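Local coordinates for protein carbonic anhydrase (Neosartorya fumigata, PDB 6LAC) that probably catalyses the reversible hydration of carbon dioxide to hydrogencarbonate, as a zinc-dependent beta-class carbonic anhydrase, at residues E51-R56 with K69-Y74; L58-V63 with C87-C92; A133-N138 with G165-K170. The protein carries 1 engineered substitution. All blocks are in the same frame, centred on the assembly; numbering follows the deposited sequence.

In the fold
All three contacts are buried and hang on one mixed beta sheet. Interaction 1 packs helix 66-77 on strand 52-57, an outermost strand within the chain, close to the second subunit. Interaction 3 packs helix 127-148 on strand 162-169, and no other chain touches it. Both are apolar: the first rests on aromatic rings and a threonine methyl, the third on valine methyls. Interaction 2 is polar and holds two zinc ligands, H89 and C92. It touches both others: M62 packs on Y55 of interaction 1, while Y90 probably bonds to E136 of interaction 3. Centres of interactions 2 and 3 lie about 8 Å apart, those of 1 and 3 about 20 Å.

Interaction 1 of 3, residues E51-R56 with K69-Y74; sequences EIFEYR and KATLGY
F53 and Y55 of the strand meet T71 and Y74 of the helix. The CG of F53 stands anti to the backbone N (chi1 -179°), which carries the ring out toward the helix. The ring's far end meets the edge of the Y74 ring, with F53 CZ 3.5 Å from Y74 CD2. The two planes are inclined at 36° and the centroids lie 5.7 Å apart, an oblique aromatic pair. F53 CE2 also comes within 4.3 Å of T71 CG2.

E54 points away from the helix. Its carboxylate is gripped side-on by R56: NE and NH2 both reach E54 OE2, each at 2.8 Å. R56 has a second carboxylate partner in E41. In another structure of this protein E54 binds a second zinc ion, absent from this chain here.

Y55 returns to the helix side. T71 CG2 lies 3.9 Å from Y55 CD1 and equally near CG and CB, so the methyl rests against the inner part of the ring. T71 OG1 is hydrogen-bonded to S67 O, one helical turn back. Y55 OH instead bonds to Y55 OH of the second subunit.

The axes of 69-74 and 52-56 run nearly antiparallel, at 171°, and approach to 10.4 Å. Strand 52-57, an outermost strand of the chain, pairs with strand 29-34 and bonds to the second subunit. Helix 66-77 leads on to parallel strand 83-89, a beta-alpha-beta connection.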
ATOM      1  N   GLU A  51     -13.939  -2.591   5.766  1.00 15.09           N
ATOM      2  CA  GLU A  51     -13.518  -1.861   6.976  1.00 15.08           C
ATOM      3  C   GLU A  51     -12.019  -1.556   6.916  1.00 13.79           C
ATOM      4  O   GLU A  51     -11.452  -1.046   7.874  1.00 14.72           O
ATOM      5  CB  GLU A  51     -13.865  -2.668   8.226  1.00 15.85           C
ATOM      6  CG  GLU A  51     -15.377  -2.753   8.433  1.00 17.19           C
ATOM      7  CD  GLU A  51     -15.784  -3.454   9.716  1.00 19.05           C
ATOM      8  OE1 GLU A  51     -14.972  -3.721  10.618  1.00 19.10           O
ATOM      9  OE2 GLU A  51     -17.013  -3.785   9.774  1.00 22.46           O
ATOM     10  N   ILE A  52     -11.337  -1.984   5.869  1.00 13.45           N
ATOM     11  CA  ILE A  52      -9.869  -1.820   5.780  1.00 13.43           C
ATOM     12  C   ILE A  52      -9.556  -0.613   4.886  1.00 11.25           C
ATOM     13  O   ILE A  52      -9.997  -0.571   3.751  1.00 12.86           O
ATOM     14  CB  ILE A  52      -9.182  -3.103   5.285  1.00 12.80           C
ATOM     15  CG1 ILE A  52      -9.509  -4.324   6.179  1.00 14.51           C
ATOM     16  CG2 ILE A  52      -7.661  -2.894   5.164  1.00 13.43           C
ATOM     17  CD1 ILE A  52      -8.943  -5.667   5.668  1.00 15.66           C
ATOM     18  N   PHE A  53      -8.778   0.310   5.406  1.00 10.85           N
ATOM     19  CA  PHE A  53      -8.191   1.409   4.641  1.00  9.45           C
ATOM     20  C   PHE A  53      -6.703   1.088   4.663  1.00  9.54           C
ATOM     21  O   PHE A  53      -6.057   1.193   5.704  1.00 10.01           O
ATOM     22  CB  PHE A  53      -8.578   2.740   5.296  1.00 10.54           C
ATOM     23  CG  PHE A  53      -8.032   3.918   4.551  1.00 10.23           C
ATOM     24  CD1 PHE A  53      -8.633   4.327   3.381  1.00 10.78           C
ATOM     25  CD2 PHE A  53      -6.936   4.609   5.029  1.00 11.12           C
ATOM     26  CE1 PHE A  53      -8.092   5.391   2.683  1.00 11.27           C
ATOM     27  CE2 PHE A  53      -6.391   5.664   4.295  1.00 12.45           C
ATOM     28  CZ  PHE A  53      -6.984   6.039   3.132  1.00 12.33           C
ATOM     29  N   GLU A  54      -6.181   0.622   3.530  1.00 10.07           N
ATOM     30  CA  GLU A  54      -4.892  -0.094   3.512  1.00  9.82           C
ATOM     31  C   GLU A  54      -3.794   0.812   2.973  1.00 10.02           C
ATOM     32  O   GLU A  54      -3.926   1.265   1.802  1.00 11.37           O
ATOM     33  CB  GLU A  54      -5.090  -1.353   2.688  1.00 10.39           C
ATOM     34  CG  GLU A  54      -3.871  -2.248   2.638  1.00 11.23           C
ATOM     35  CD  GLU A  54      -4.078  -3.540   1.847  1.00 11.29           C
ATOM     36  OE1 GLU A  54      -5.056  -3.600   1.094  1.00 12.56           O
ATOM     37  OE2 GLU A  54      -3.205  -4.428   1.941  1.00 12.22           O
ATOM     38  N   TYR A  55      -2.712   0.964   3.710  1.00  9.69           N
ATOM     39  CA  TYR A  55      -1.497   1.629   3.224  1.00  9.71           C
ATOM     40  C   TYR A  55      -0.434   0.559   3.225  1.00  9.20           C
ATOM     41  O   TYR A  55      -0.088  -0.005   4.274  1.00 10.82           O
ATOM     42  CB  TYR A  55      -1.099   2.815   4.122  1.00 10.96           C
ATOM     43  CG  TYR A  55       0.110   3.558   3.597  1.00 11.30           C
ATOM     44  CD1 TYR A  55       0.058   4.145   2.333  1.00 14.13           C
ATOM     45  CD2 TYR A  55       1.310   3.600   4.264  1.00 13.98           C
ATOM     46  CE1 TYR A  55       1.149   4.771   1.747  1.00 15.34           C
ATOM     47  CE2 TYR A  55       2.414   4.236   3.689  1.00 14.12           C
ATOM     48  CZ  TYR A  55       2.332   4.797   2.426  1.00 15.69           C
ATOM     49  OH  TYR A  55       3.400   5.344   1.736  1.00 17.93           O
ATOM     50  N   ARG A  56       0.058   0.204   2.044  1.00  9.47           N
ATOM     51  CA  ARG A  56       1.032  -0.904   1.918  1.00  9.55           C
ATOM     52  C   ARG A  56       2.299  -0.369   1.320  1.00  9.64           C
ATOM     53  O   ARG A  56       2.278   0.153   0.198  1.00 10.24           O
ATOM     54  CB  ARG A  56       0.441  -2.088   1.184  1.00  9.41           C
ATOM     55  CG  ARG A  56       1.362  -3.299   1.262  1.00  9.50           C
ATOM     56  CD  ARG A  56       0.595  -4.548   0.892  1.00  9.96           C
ATOM     57  NE  ARG A  56      -0.475  -4.905   1.824  1.00 10.59           N
ATOM     58  CZ  ARG A  56      -0.360  -5.608   2.941  1.00 10.77           C
ATOM     59  NH1 ARG A  56       0.793  -6.084   3.339  1.00  9.94           N
ATOM     60  NH2 ARG A  56      -1.446  -5.778   3.685  1.00 10.82           N
ATOM     61  N   LYS A  69       2.705  11.074   5.940  1.00 19.67           N
ATOM     62  CA  LYS A  69       1.991  12.169   6.626  1.00 18.82           C
ATOM     63  C   LYS A  69       0.577  12.396   6.063  1.00 18.36           C
ATOM     64  O   LYS A  69      -0.359  12.559   6.849  1.00 18.21           O
ATOM     65  CB  LYS A  69       2.821  13.454   6.563  1.00 23.92           C
ATOM     66  CG  LYS A  69       4.112  13.363   7.347  1.00 28.03           C
ATOM     67  CD  LYS A  69       4.923  14.633   7.340  1.00 32.03           C
ATOM     68  CE  LYS A  69       6.248  14.441   8.041  1.00 35.07           C
ATOM     69  NZ  LYS A  69       6.068  14.313   9.508  1.00 35.33           N
ATOM     70  N   ALA A  70       0.401  12.479   4.741  1.00 16.98           N
ATOM     71  CA  ALA A  70      -0.919  12.684   4.113  1.00 15.94           C
ATOM     72  C   ALA A  70      -1.843  11.481   4.366  1.00 13.99           C
ATOM     73  O   ALA A  70      -3.068  11.632   4.384  1.00 14.07           O
ATOM     74  CB  ALA A  70      -0.814  12.952   2.625  1.00 16.93           C
ATOM     75  N   THR A  71      -1.280  10.266   4.353  1.00 13.43           N
ATOM     76  CA  THR A  71      -2.106   9.054   4.535  1.00 13.97           C
ATOM     77  C   THR A  71      -2.655   9.052   5.968  1.00 13.04           C
ATOM     78  O   THR A  71      -3.857   8.848   6.178  1.00 13.77           O
ATOM     79  CB  THR A  71      -1.307   7.797   4.197  1.00 14.09           C
ATOM     80  OG1 THR A  71      -0.852   7.922   2.855  1.00 15.46           O
ATOM     81  CG2 THR A  71      -2.180   6.575   4.322  1.00 16.47           C
ATOM     82  N   LEU A  72      -1.770   9.307   6.907  1.00 13.91           N
ATOM     83  CA  LEU A  72      -2.179   9.397   8.323  1.00 14.15           C
ATOM     84  C   LEU A  72      -3.198  10.536   8.474  1.00 14.63           C
ATOM     85  O   LEU A  72      -4.283  10.343   9.131  1.00 16.52           O
ATOM     86  CB  LEU A  72      -0.949   9.577   9.219  1.00 15.86           C
ATOM     87  CG  LEU A  72      -1.252   9.708  10.709  1.00 17.50           C
ATOM     88  CD1 LEU A  72      -1.799   8.386  11.233  1.00 18.36           C
ATOM     89  CD2 LEU A  72      -0.036  10.146  11.497  1.00 18.25           C
ATOM     90  N   GLY A  73      -2.923  11.707   7.884  1.00 15.60           N
ATOM     91  CA  GLY A  73      -3.820  12.859   7.986  1.00 15.60           C
ATOM     92  C   GLY A  73      -5.178  12.583   7.377  1.00 15.45           C
ATOM     93  O   GLY A  73      -6.194  12.893   7.985  1.00 16.45           O
ATOM     94  N   TYR A  74      -5.246  11.965   6.215  1.00 14.42           N
ATOM     95  CA  TYR A  74      -6.541  11.628   5.610  1.00 14.66           C
ATOM     96  C   TYR A  74      -7.322  10.659   6.514  1.00 14.23           C
ATOM     97  O   TYR A  74      -8.530  10.777   6.762  1.00 14.69           O
ATOM     98  CB  TYR A  74      -6.331  11.027   4.216  1.00 15.26           C
ATOM     99  CG  TYR A  74      -7.589  10.695   3.478  1.00 15.02           C
ATOM    100  CD1 TYR A  74      -8.346  11.693   2.869  1.00 17.58           C
ATOM    101  CD2 TYR A  74      -8.054   9.399   3.353  1.00 15.35           C
ATOM    102  CE1 TYR A  74      -9.487  11.398   2.149  1.00 16.99           C
ATOM    103  CE2 TYR A  74      -9.198   9.085   2.650  1.00 16.82           C
ATOM    104  CZ  TYR A  74      -9.888  10.089   2.012  1.00 16.66           C
ATOM    105  OH  TYR A  74     -11.003   9.699   1.382  1.00 16.62           O
TER

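Interaction 2 of 3, residues L58-V63 with C87-C92; sequences LGNMMV and CGHYGC. With ZN (zinc ion), chain C.
N60 lays its carboxamide against the backbone of C87 and G88. This is the close part of the contact. N60 CG lies 3.4 Å from C87 O, and N60 OD1 comes equally close to G88 CA. The chi1 of 48° sets CG between the backbone N and the carbonyl carbon, turning the amide to this backbone. G88 has no side chain, and the amide lies close to its CA.

A water bridges the segments: it donates to N60 OD1 at 2.7 Å and accepts from H89 N at 3.1 Å. N60 OD1 also lies near the plane of the H89 ring, at its edge, 4.4 Å from CD2.

Segment 87-92 supplies two of the four protein ligands of the zinc site of a beta-class carbonic anhydrase. H89 NE2 binds zinc at 2.1 Å, and C92 SG does so at 2.3 Å. A type II turn from H89 to C92 brings the two ligands together. C34 and D36 are the other two.

Packing is looser toward C92. Its SG is bound to the metal, and its side chain comes no nearer than 4.8 Å to segment 58-63. G59 O accepts from N138 ND2 of helix 127-148. G91, at the tip of the turn, is exposed within the assembly.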
ATOM      1  N   LEU A  58       7.002  -0.012   1.795  1.00 10.66           N
ATOM      2  CA  LEU A  58       8.258  -0.733   2.060  1.00 10.49           C
ATOM      3  C   LEU A  58       8.390  -1.022   3.548  1.00  9.83           C
ATOM      4  O   LEU A  58       8.425  -0.084   4.348  1.00 10.93           O
ATOM      5  CB  LEU A  58       9.445   0.103   1.608  1.00 11.60           C
ATOM      6  CG  LEU A  58       9.548   0.419   0.119  1.00 12.12           C
ATOM      7  CD1 LEU A  58      10.667   1.416  -0.124  1.00 14.05           C
ATOM      8  CD2 LEU A  58       9.769  -0.866  -0.671  1.00 15.16           C
ATOM      9  N   GLY A  59       8.539  -2.274   3.900  1.00  9.26           N
ATOM     10  CA  GLY A  59       8.836  -2.661   5.290  1.00 10.50           C
ATOM     11  C   GLY A  59       7.718  -2.357   6.267  1.00 10.97           C
ATOM     12  O   GLY A  59       7.993  -2.392   7.474  1.00 11.13           O
ATOM     13  N   ASN A  60       6.504  -2.096   5.831  1.00 10.05           N
ATOM     14  CA  ASN A  60       5.390  -1.688   6.733  1.00  9.42           C
ATOM     15  C   ASN A  60       5.889  -0.571   7.625  1.00 11.30           C
ATOM     16  O   ASN A  60       5.605  -0.553   8.857  1.00 11.49           O
ATOM     17  CB  ASN A  60       4.752  -2.843   7.510  1.00  9.36           C
ATOM     18  CG  ASN A  60       5.698  -3.786   8.211  1.00  9.35           C
ATOM     19  OD1 ASN A  60       6.113  -4.793   7.625  1.00  9.98           O
ATOM     20  ND2 ASN A  60       5.978  -3.555   9.496  1.00  9.70           N
ATOM     21  N   MET A  61       6.594   0.392   7.059  1.00 11.22           N
ATOM     22  CA  MET A  61       7.120   1.562   7.766  1.00 12.02           C
ATOM     23  C   MET A  61       6.336   2.808   7.443  1.00 13.53           C
ATOM     24  O   MET A  61       5.696   2.908   6.403  1.00 14.86           O
ATOM     25  CB  MET A  61       8.596   1.806   7.421  1.00 13.01           C
ATOM     26  CG  MET A  61       9.500   0.644   7.769  1.00 13.43           C
ATOM     27  SD  MET A  61      11.187   1.208   7.527  1.00 18.00           S
ATOM     28  CE  MET A  61      12.001  -0.373   7.651  1.00 22.87           C
ATOM     29  N   MET A  62       6.305   3.682   8.424  1.00 14.23           N
ATOM     30  CA  MET A  62       5.895   5.087   8.227  1.00 14.59           C
ATOM     31  C   MET A  62       7.119   5.947   8.527  1.00 14.33           C
ATOM     32  O   MET A  62       7.716   5.886   9.627  1.00 16.61           O
ATOM     33  CB  MET A  62       4.753   5.435   9.172  1.00 16.02           C
ATOM     34  CG  MET A  62       3.560   4.561   8.942  1.00 16.91           C
ATOM     35  SD  MET A  62       2.699   5.024   7.460  1.00 19.18           S
ATOM     36  CE  MET A  62       1.651   6.264   8.252  1.00 18.14           C
ATOM     37  N   VAL A  63       7.521   6.723   7.552  1.00 15.25           N
ATOM     38  CA  VAL A  63       8.776   7.522   7.631  1.00 16.62           C
ATOM     39  C   VAL A  63       8.388   8.991   7.485  1.00 17.68           C
ATOM     40  O   VAL A  63       7.194   9.324   7.250  1.00 18.19           O
ATOM     41  CB  VAL A  63       9.766   7.042   6.553  1.00 17.78           C
ATOM     42  CG1 VAL A  63      10.091   5.560   6.686  1.00 20.22           C
ATOM     43  CG2 VAL A  63       9.284   7.366   5.159  1.00 18.04           C
ATOM     44  N   CYS A  87       1.134  -4.030  10.657  1.00  9.96           N
ATOM     45  CA  CYS A  87       1.276  -5.479  10.494  1.00  9.98           C
ATOM     46  C   CYS A  87       2.584  -5.787   9.790  1.00  9.58           C
ATOM     47  O   CYS A  87       2.737  -5.430   8.601  1.00 10.83           O
ATOM     48  CB  CYS A  87       0.144  -6.030   9.695  1.00 10.02           C
ATOM     49  SG  CYS A  87       0.108  -7.845   9.687  1.00 11.88           S
ATOM     50  N   GLY A  88       3.533  -6.431  10.440  1.00  9.42           N
ATOM     51  CA  GLY A  88       4.695  -7.029   9.787  1.00 10.21           C
ATOM     52  C   GLY A  88       4.424  -8.443   9.400  1.00 10.67           C
ATOM     53  O   GLY A  88       3.318  -8.959   9.624  1.00 10.70           O
ATOM     54  N   HIS A  89       5.411  -9.061   8.743  1.00  9.90           N
ATOM     55  CA  HIS A  89       5.175 -10.444   8.293  1.00 10.33           C
ATOM     56  C   HIS A  89       6.486 -11.211   8.241  1.00  9.85           C
ATOM     57  O   HIS A  89       7.474 -10.739   7.739  1.00 10.83           O
ATOM     58  CB  HIS A  89       4.423 -10.450   6.943  1.00 10.40           C
ATOM     59  CG  HIS A  89       5.240  -9.916   5.853  1.00  9.24           C
ATOM     60  ND1 HIS A  89       5.876 -10.736   4.909  1.00  9.98           N
ATOM     61  CD2 HIS A  89       5.704  -8.683   5.632  1.00  9.98           C
ATOM     62  CE1 HIS A  89       6.614  -9.988   4.142  1.00 10.42           C
ATOM     63  NE2 HIS A  89       6.526  -8.726   4.545  1.00 11.21           N
ATOM     64  N   TYR A  90       6.385 -12.420   8.772  1.00 11.63           N
ATOM     65  CA  TYR A  90       7.556 -13.317   8.681  1.00 12.96           C
ATOM     66  C   TYR A  90       7.907 -13.624   7.221  1.00 12.68           C
ATOM     67  O   TYR A  90       7.014 -13.859   6.413  1.00 13.47           O
ATOM     68  CB  TYR A  90       7.358 -14.561   9.531  1.00 12.83           C
ATOM     69  CG  TYR A  90       7.150 -14.272  11.005  1.00 12.62           C
ATOM     70  CD1 TYR A  90       8.118 -13.636  11.770  1.00 14.08           C
ATOM     71  CD2 TYR A  90       6.006 -14.687  11.644  1.00 15.06           C
ATOM     72  CE1 TYR A  90       7.915 -13.361  13.117  1.00 13.75           C
ATOM     73  CE2 TYR A  90       5.777 -14.423  12.986  1.00 15.87           C
ATOM     74  CZ  TYR A  90       6.745 -13.793  13.724  1.00 14.47           C
ATOM     75  OH  TYR A  90       6.483 -13.593  15.068  1.00 17.08           O
ATOM     76  N   GLY A  91       9.203 -13.668   6.960  1.00 12.17           N
ATOM     77  CA  GLY A  91       9.731 -13.893   5.611  1.00 13.27           C
ATOM     78  C   GLY A  91       9.969 -12.636   4.829  1.00 14.20           C
ATOM     79  O   GLY A  91      10.370 -12.706   3.652  1.00 16.37           O
ATOM     80  N   CYS A  92       9.645 -11.473   5.389  1.00 12.48           N
ATOM     81  CA  CYS A  92       9.917 -10.151   4.778  1.00 12.56           C
ATOM     82  C   CYS A  92      11.320 -10.108   4.198  1.00 13.03           C
ATOM     83  O   CYS A  92      12.270 -10.445   4.876  1.00 15.16           O
ATOM     84  CB  CYS A  92       9.747  -9.112   5.873  1.00 11.55           C
ATOM     85  SG  CYS A  92       9.728  -7.407   5.244  1.00 11.43           S
TER
HETATM   86 ZN    ZN C 201       7.872  -7.319   3.870  1.00 10.25          ZN
HETATM   87  O   HOH W   1       7.579  -7.006   7.974  1.00 10.36           O

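Interaction 3 of 3, residues A133-N138 with G165-K170; sequences ALVELN and GMVYDK
This is a small apolar helix-on-sheet contact, buried beside the zinc site. Helix 127-148 lies over strand 162-169 here, and V135 and V167 make the main join. The CG1 methyls touch, V135 CG1 to V167 CG1 at 3.8 Å, with the side chains crossing at an oblique angle. In both valines CG1 is anti to the backbone N (163° in V135, -174° in V167), which brings these branches toward each other.

The other branch of V167 has a lighter contact. Its CG2 sits 4.2 Å from E136 CG, where the two side chains cross at about a right angle. Only the aliphatic part of E136 is used against V167. The chain beyond CG is extended, and its carboxylate has polar partners elsewhere: OE2 bonds to Y90 OH and OE1 to Y9 OH. These two phenols hold both oxygens of the partly exposed acid.

D169 makes a salt bridge to R132, a second tie between the strand end and helix 127-148. V167 also packs on L178 of strand 174-178.

The side chain of V135 is about 7 Å from the zinc ion and near that of C92. The helix laid on a mixed sheet, with the metal site at the C-terminal ends of parallel strands 29-34 and 83-89, fits the alpha/beta fold of beta-class carbonic anhydrases.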
ATOM      1  N   ALA A 133      12.977 -12.058  14.397  1.00 15.77           N
ATOM      2  CA  ALA A 133      13.124 -11.024  15.443  1.00 15.05           C
ATOM      3  C   ALA A 133      13.174  -9.641  14.818  1.00 14.99           C
ATOM      4  O   ALA A 133      12.579  -8.716  15.359  1.00 14.68           O
ATOM      5  CB  ALA A 133      14.349 -11.342  16.272  1.00 15.56           C
ATOM      6  N   LEU A 134      13.880  -9.435  13.713  1.00 14.42           N
ATOM      7  CA  LEU A 134      13.959  -8.118  13.094  1.00 14.47           C
ATOM      8  C   LEU A 134      12.577  -7.701  12.615  1.00 12.94           C
ATOM      9  O   LEU A 134      12.179  -6.533  12.807  1.00 13.41           O
ATOM     10  CB  LEU A 134      14.936  -8.194  11.931  1.00 15.70           C
ATOM     11  CG  LEU A 134      15.411  -6.858  11.423  1.00 19.01           C
ATOM     12  CD1 LEU A 134      16.166  -6.059  12.502  1.00 21.38           C
ATOM     13  CD2 LEU A 134      16.316  -7.093  10.213  1.00 19.40           C
ATOM     14  N   VAL A 135      11.797  -8.621  12.082  1.00 10.98           N
ATOM     15  CA  VAL A 135      10.395  -8.274  11.686  1.00 11.07           C
ATOM     16  C   VAL A 135       9.641  -7.740  12.913  1.00 10.79           C
ATOM     17  O   VAL A 135       8.905  -6.753  12.822  1.00 10.68           O
ATOM     18  CB  VAL A 135       9.712  -9.483  11.055  1.00 11.16           C
ATOM     19  CG1 VAL A 135       8.227  -9.341  11.005  1.00 11.62           C
ATOM     20  CG2 VAL A 135      10.254  -9.749   9.659  1.00 11.83           C
ATOM     21  N   GLU A 136       9.719  -8.460  14.024  1.00 11.33           N
ATOM     22  CA  GLU A 136       8.965  -8.103  15.252  1.00 10.92           C
ATOM     23  C   GLU A 136       9.445  -6.763  15.775  1.00 11.57           C
ATOM     24  O   GLU A 136       8.617  -5.917  16.185  1.00 11.75           O
ATOM     25  CB  GLU A 136       9.155  -9.193  16.322  1.00 13.16           C
ATOM     26  CG  GLU A 136       8.576 -10.534  15.931  1.00 14.16           C
ATOM     27  CD  GLU A 136       9.034 -11.738  16.734  1.00 17.02           C
ATOM     28  OE1 GLU A 136       9.840 -11.516  17.654  1.00 18.61           O
ATOM     29  OE2 GLU A 136       8.605 -12.876  16.394  1.00 17.29           O
ATOM     30  N   LEU A 137      10.748  -6.581  15.854  1.00 11.47           N
ATOM     31  CA  LEU A 137      11.325  -5.342  16.381  1.00 12.69           C
ATOM     32  C   LEU A 137      10.888  -4.180  15.513  1.00 11.84           C
ATOM     33  O   LEU A 137      10.683  -3.065  16.014  1.00 12.95           O
ATOM     34  CB  LEU A 137      12.847  -5.437  16.511  1.00 13.78           C
ATOM     35  CG  LEU A 137      13.335  -6.382  17.623  1.00 16.01           C
ATOM     36  CD1 LEU A 137      14.767  -6.766  17.370  1.00 17.37           C
ATOM     37  CD2 LEU A 137      13.204  -5.718  18.986  1.00 15.82           C
ATOM     38  N   ASN A 138      10.878  -4.353  14.191  1.00 11.33           N
ATOM     39  CA  ASN A 138      10.454  -3.265  13.286  1.00 10.91           C
ATOM     40  C   ASN A 138       9.003  -2.891  13.609  1.00 10.06           C
ATOM     41  O   ASN A 138       8.694  -1.711  13.637  1.00 11.12           O
ATOM     42  CB  ASN A 138      10.685  -3.671  11.846  1.00 10.62           C
ATOM     43  CG  ASN A 138      10.329  -2.605  10.861  1.00 11.28           C
ATOM     44  OD1 ASN A 138      10.814  -1.489  10.989  1.00 12.38           O
ATOM     45  ND2 ASN A 138       9.484  -2.983   9.893  1.00 13.08           N
ATOM     46  N   GLY A 165       0.299  -3.268  17.098  1.00 11.10           N
ATOM     47  CA  GLY A 165       1.276  -4.012  16.296  1.00 11.02           C
ATOM     48  C   GLY A 165       0.892  -5.451  16.184  1.00 11.84           C
ATOM     49  O   GLY A 165       0.470  -6.075  17.190  1.00 12.68           O
ATOM     50  N   MET A 166       1.077  -6.021  15.007  1.00 12.66           N
ATOM     51  CA  MET A 166       0.963  -7.477  14.893  1.00 13.19           C
ATOM     52  C   MET A 166       1.944  -7.981  13.863  1.00 11.84           C
ATOM     53  O   MET A 166       2.531  -7.198  13.107  1.00 11.10           O
ATOM     54  CB  MET A 166      -0.435  -7.895  14.554  1.00 16.41           C
ATOM     55  CG  MET A 166      -0.870  -7.382  13.276  1.00 15.87           C
ATOM     56  SD  MET A 166      -2.370  -8.190  12.640  1.00 20.13           S
ATOM     57  CE  MET A 166      -1.773  -9.800  12.116  1.00 24.05           C
ATOM     58  N   VAL A 167       2.147  -9.292  13.869  1.00 11.92           N
ATOM     59  CA  VAL A 167       2.919  -9.988  12.810  1.00 12.10           C
ATOM     60  C   VAL A 167       2.111 -11.121  12.238  1.00 12.81           C
ATOM     61  O   VAL A 167       1.474 -11.878  12.988  1.00 13.83           O
ATOM     62  CB  VAL A 167       4.248 -10.492  13.334  1.00 14.35           C
ATOM     63  CG1 VAL A 167       5.079 -11.052  12.217  1.00 14.66           C
ATOM     64  CG2 VAL A 167       4.986  -9.460  14.117  1.00 17.28           C
ATOM     65  N   TYR A 168       2.093 -11.205  10.932  1.00 12.65           N
ATOM     66  CA  TYR A 168       1.394 -12.250  10.193  1.00 12.70           C
ATOM     67  C   TYR A 168       2.387 -13.331   9.802  1.00 13.84           C
ATOM     68  O   TYR A 168       3.459 -13.057   9.296  1.00 12.79           O
ATOM     69  CB  TYR A 168       0.770 -11.627   8.971  1.00 12.85           C
ATOM     70  CG  TYR A 168       0.350 -12.588   7.908  1.00 14.79           C
ATOM     71  CD1 TYR A 168      -0.612 -13.541   8.129  1.00 16.39           C
ATOM     72  CD2 TYR A 168       0.885 -12.487   6.627  1.00 15.87           C
ATOM     73  CE1 TYR A 168      -0.977 -14.445   7.114  1.00 16.27           C
ATOM     74  CE2 TYR A 168       0.506 -13.323   5.592  1.00 17.24           C
ATOM     75  CZ  TYR A 168      -0.412 -14.319   5.864  1.00 15.17           C
ATOM     76  OH  TYR A 168      -0.808 -15.162   4.826  1.00 18.83           O
ATOM     77  N   ASP A 169       1.972 -14.578  10.046  1.00 14.49           N
ATOM     78  CA  ASP A 169       2.777 -15.776   9.682  1.00 16.75           C
ATOM     79  C   ASP A 169       2.052 -16.579   8.599  1.00 15.44           C
ATOM     80  O   ASP A 169       1.015 -17.208   8.919  1.00 16.45           O
ATOM     81  CB  ASP A 169       2.956 -16.627  10.941  1.00 16.62           C
ATOM     82  CG  ASP A 169       3.931 -17.772  10.760  1.00 21.79           C
ATOM     83  OD1 ASP A 169       3.982 -18.320   9.639  1.00 21.46           O
ATOM     84  OD2 ASP A 169       4.648 -18.064  11.746  1.00 22.11           O
ATOM     85  N   LYS A 170       2.541 -16.513   7.364  1.00 15.68           N
ATOM     86  CA  LYS A 170       1.856 -17.163   6.224  1.00 16.03           C
ATOM     87  C   LYS A 170       1.990 -18.691   6.352  1.00 17.11           C
ATOM     88  O   LYS A 170       1.270 -19.347   5.625  1.00 21.08           O
ATOM     89  CB  LYS A 170       2.348 -16.614   4.893  1.00 17.58           C
ATOM     90  CG  LYS A 170       3.794 -16.883   4.575  1.00 18.05           C
ATOM     91  CD  LYS A 170       4.182 -16.376   3.219  1.00 18.75           C
ATOM     92  CE  LYS A 170       5.665 -16.444   2.922  1.00 19.47           C
ATOM     93  NZ  LYS A 170       6.474 -15.531   3.754  1.00 21.37           N
TER